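DyP2 (Amycolatopsis sp. ATCC 39116, PDB 4G2C) is a haem-containing dye-decolorising peroxidase from a lignin-reactive bacterium, oxidising a range of substrates and probably using hydrogen peroxide as oxidant. Local coordinates at residues Gly315-Ala320 and Asn332-Asp337. Sequence-based numbering, arbitrary orientation.
With ACT (acetate ion), chain H.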
# COMPACT_ATOMS: atom_id res chain seq x y z
N GLY A 315 1.00 -10.23 13.55
CA GLY A 315 1.00 -9.03 14.32
C GLY A 315 -0.37 -8.99 15.05
O GLY A 315 -1.43 -8.67 14.49
N THR A 316 -0.30 -9.38 16.31
CA THR A 316 -1.35 -9.15 17.29
C THR A 316 -1.60 -7.64 17.46
O THR A 316 -0.65 -6.87 17.69
CB THR A 316 -0.92 -9.78 18.61
OG1 THR A 316 -0.55 -11.14 18.37
CG2 THR A 316 -2.03 -9.72 19.65
N PRO A 317 -2.86 -7.20 17.33
CA PRO A 317 -3.18 -5.78 17.53
C PRO A 317 -2.91 -5.39 18.98
O PRO A 317 -3.39 -6.04 19.90
CB PRO A 317 -4.69 -5.71 17.25
CG PRO A 317 -5.02 -6.97 16.50
CD PRO A 317 -4.06 -8.00 17.01
N LEU A 318 -2.11 -4.35 19.15
CA LEU A 318 -1.75 -3.84 20.44
C LEU A 318 -2.98 -3.34 21.20
O LEU A 318 -2.97 -3.29 22.43
CB LEU A 318 -0.75 -2.69 20.28
CG LEU A 318 -0.19 -2.14 21.58
CD1 LEU A 318 0.39 -3.29 22.39
CD2 LEU A 318 0.85 -1.05 21.32
N THR A 319 -4.03 -2.95 20.48
CA THR A 319 -5.24 -2.50 21.14
C THR A 319 -5.99 -3.67 21.77
O THR A 319 -6.82 -3.47 22.65
CB THR A 319 -6.19 -1.72 20.22
OG1 THR A 319 -7.14 -1.00 21.02
CG2 THR A 319 -6.94 -2.68 19.31
N ALA A 320 -5.69 -4.89 21.33
CA ALA A 320 -6.41 -6.05 21.87
C ALA A 320 -5.60 -6.91 22.86
O ALA A 320 -6.18 -7.63 23.67
CB ALA A 320 -6.95 -6.91 20.74
N ASN A 332 -8.26 -8.86 12.33
CA ASN A 332 -8.49 -7.47 11.93
C ASN A 332 -9.82 -6.91 12.45
O ASN A 332 -10.18 -5.77 12.16
CB ASN A 332 -8.43 -7.31 10.41
CG ASN A 332 -8.15 -5.88 9.99
OD1 ASN A 332 -7.33 -5.21 10.60
ND2 ASN A 332 -8.86 -5.39 8.98
N ASP A 333 -10.55 -7.73 13.21
CA ASP A 333 -11.85 -7.35 13.72
C ASP A 333 -11.76 -6.59 15.04
O ASP A 333 -12.07 -7.14 16.10
CB ASP A 333 -12.71 -8.59 13.90
CG ASP A 333 -14.17 -8.28 13.89
OD1 ASP A 333 -14.51 -7.13 13.55
OD2 ASP A 333 -14.98 -9.17 14.22
N PHE A 334 -11.34 -5.34 14.97
CA PHE A 334 -11.23 -4.48 16.16
C PHE A 334 -11.37 -3.02 15.76
O PHE A 334 -11.15 -2.64 14.60
CB PHE A 334 -9.86 -4.66 16.83
CG PHE A 334 -8.71 -4.28 15.94
CD1 PHE A 334 -8.29 -2.94 15.85
CD2 PHE A 334 -8.07 -5.23 15.16
CE1 PHE A 334 -7.24 -2.57 15.02
CE2 PHE A 334 -7.02 -4.87 14.31
CZ PHE A 334 -6.60 -3.54 14.24
N SER A 335 -11.73 -2.19 16.74
CA SER A 335 -11.73 -0.74 16.61
C SER A 335 -11.04 -0.24 17.86
O SER A 335 -10.62 -1.03 18.69
CB SER A 335 -13.16 -0.18 16.55
OG SER A 335 -13.79 -0.22 17.83
N TYR A 336 -10.95 1.08 18.00
CA TYR A 336 -10.33 1.67 19.18
C TYR A 336 -11.35 2.24 20.17
O TYR A 336 -11.01 3.08 21.00
CB TYR A 336 -9.35 2.76 18.74
CG TYR A 336 -8.31 2.24 17.81
CD1 TYR A 336 -7.24 1.49 18.29
CD2 TYR A 336 -8.40 2.46 16.44
CE1 TYR A 336 -6.28 0.98 17.44
CE2 TYR A 336 -7.44 1.97 15.58
CZ TYR A 336 -6.39 1.23 16.09
OH TYR A 336 -5.43 0.73 15.24
N ASP A 337 -12.60 1.79 20.07
CA ASP A 337 -13.69 2.34 20.87
C ASP A 337 -13.56 1.98 22.36
O ASP A 337 -14.17 2.63 23.20
CB ASP A 337 -15.06 1.90 20.31
CG ASP A 337 -15.43 2.63 19.03
OD1 ASP A 337 -14.73 3.61 18.67
OD2 ASP A 337 -16.42 2.24 18.38
C ACT H . -18.12 -0.94 17.60
O ACT H . -18.68 -0.39 18.58
OXT ACT H . -16.87 -0.81 17.50
CH3 ACT H . -18.91 -1.73 16.59
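Beside the haem of this dye peroxidase, two parts of the irregular loop between helices 303-309 and 350-354 fold against each other, where Pro317 and Thr319 meet the rings of Phe334 and Tyr336. Pro317 lays CB over one face of the Phe334 ring, 4.1 Å from its centroid and 21° off the normal, a CH-pi contact displaced toward the ring's rim. CG of the proline comes nearest, 3.6 Å from Phe334 CE2, with CD2 only slightly farther. A rigid pyrrolidine suits this place because it offers polarised C-H groups without flexible torsions to freeze. The phenyl group reaches it with CG set between the backbone N and the carbonyl carbon (chi1 61°), and lies about 5 Å from the haem at its nearest atom.

Thr319 serves both aromatics. Its CG2 methyl approaches the Phe334 ring obliquely, 3.7 Å from CD1, while its OG1 lies 3.7 Å from Tyr336 CD1. CB joins OG1 along the CD1-CE1 side of the tyrosine. OG1 stands anti to the backbone N (chi1 -164°), and its polar need is met by a hydrogen bond with Asp339 OD2. Tyr336 in turn packs on Ile351 and Arg352 of helix 350-354.

Each segment is also turned locally: a backbone bond of 2.9 Å from Ala320 N to Pro317 O in the first, and an ST turn in the second, where Ser335 OG accepts from Asp337 N at 3.2 Å. The same serine hydroxyl donates to OXT of an acetate, probably from the crystallisation liquor. Arg357 bonds both Asn332 OD1 and Phe334 O, tying the second segment to the rest of the fold. The arrangement is a CH-pi contact of proline with phenylalanine, with a threonine meeting both aromatic rings, joining two parts of a long coil beside the haem pocket.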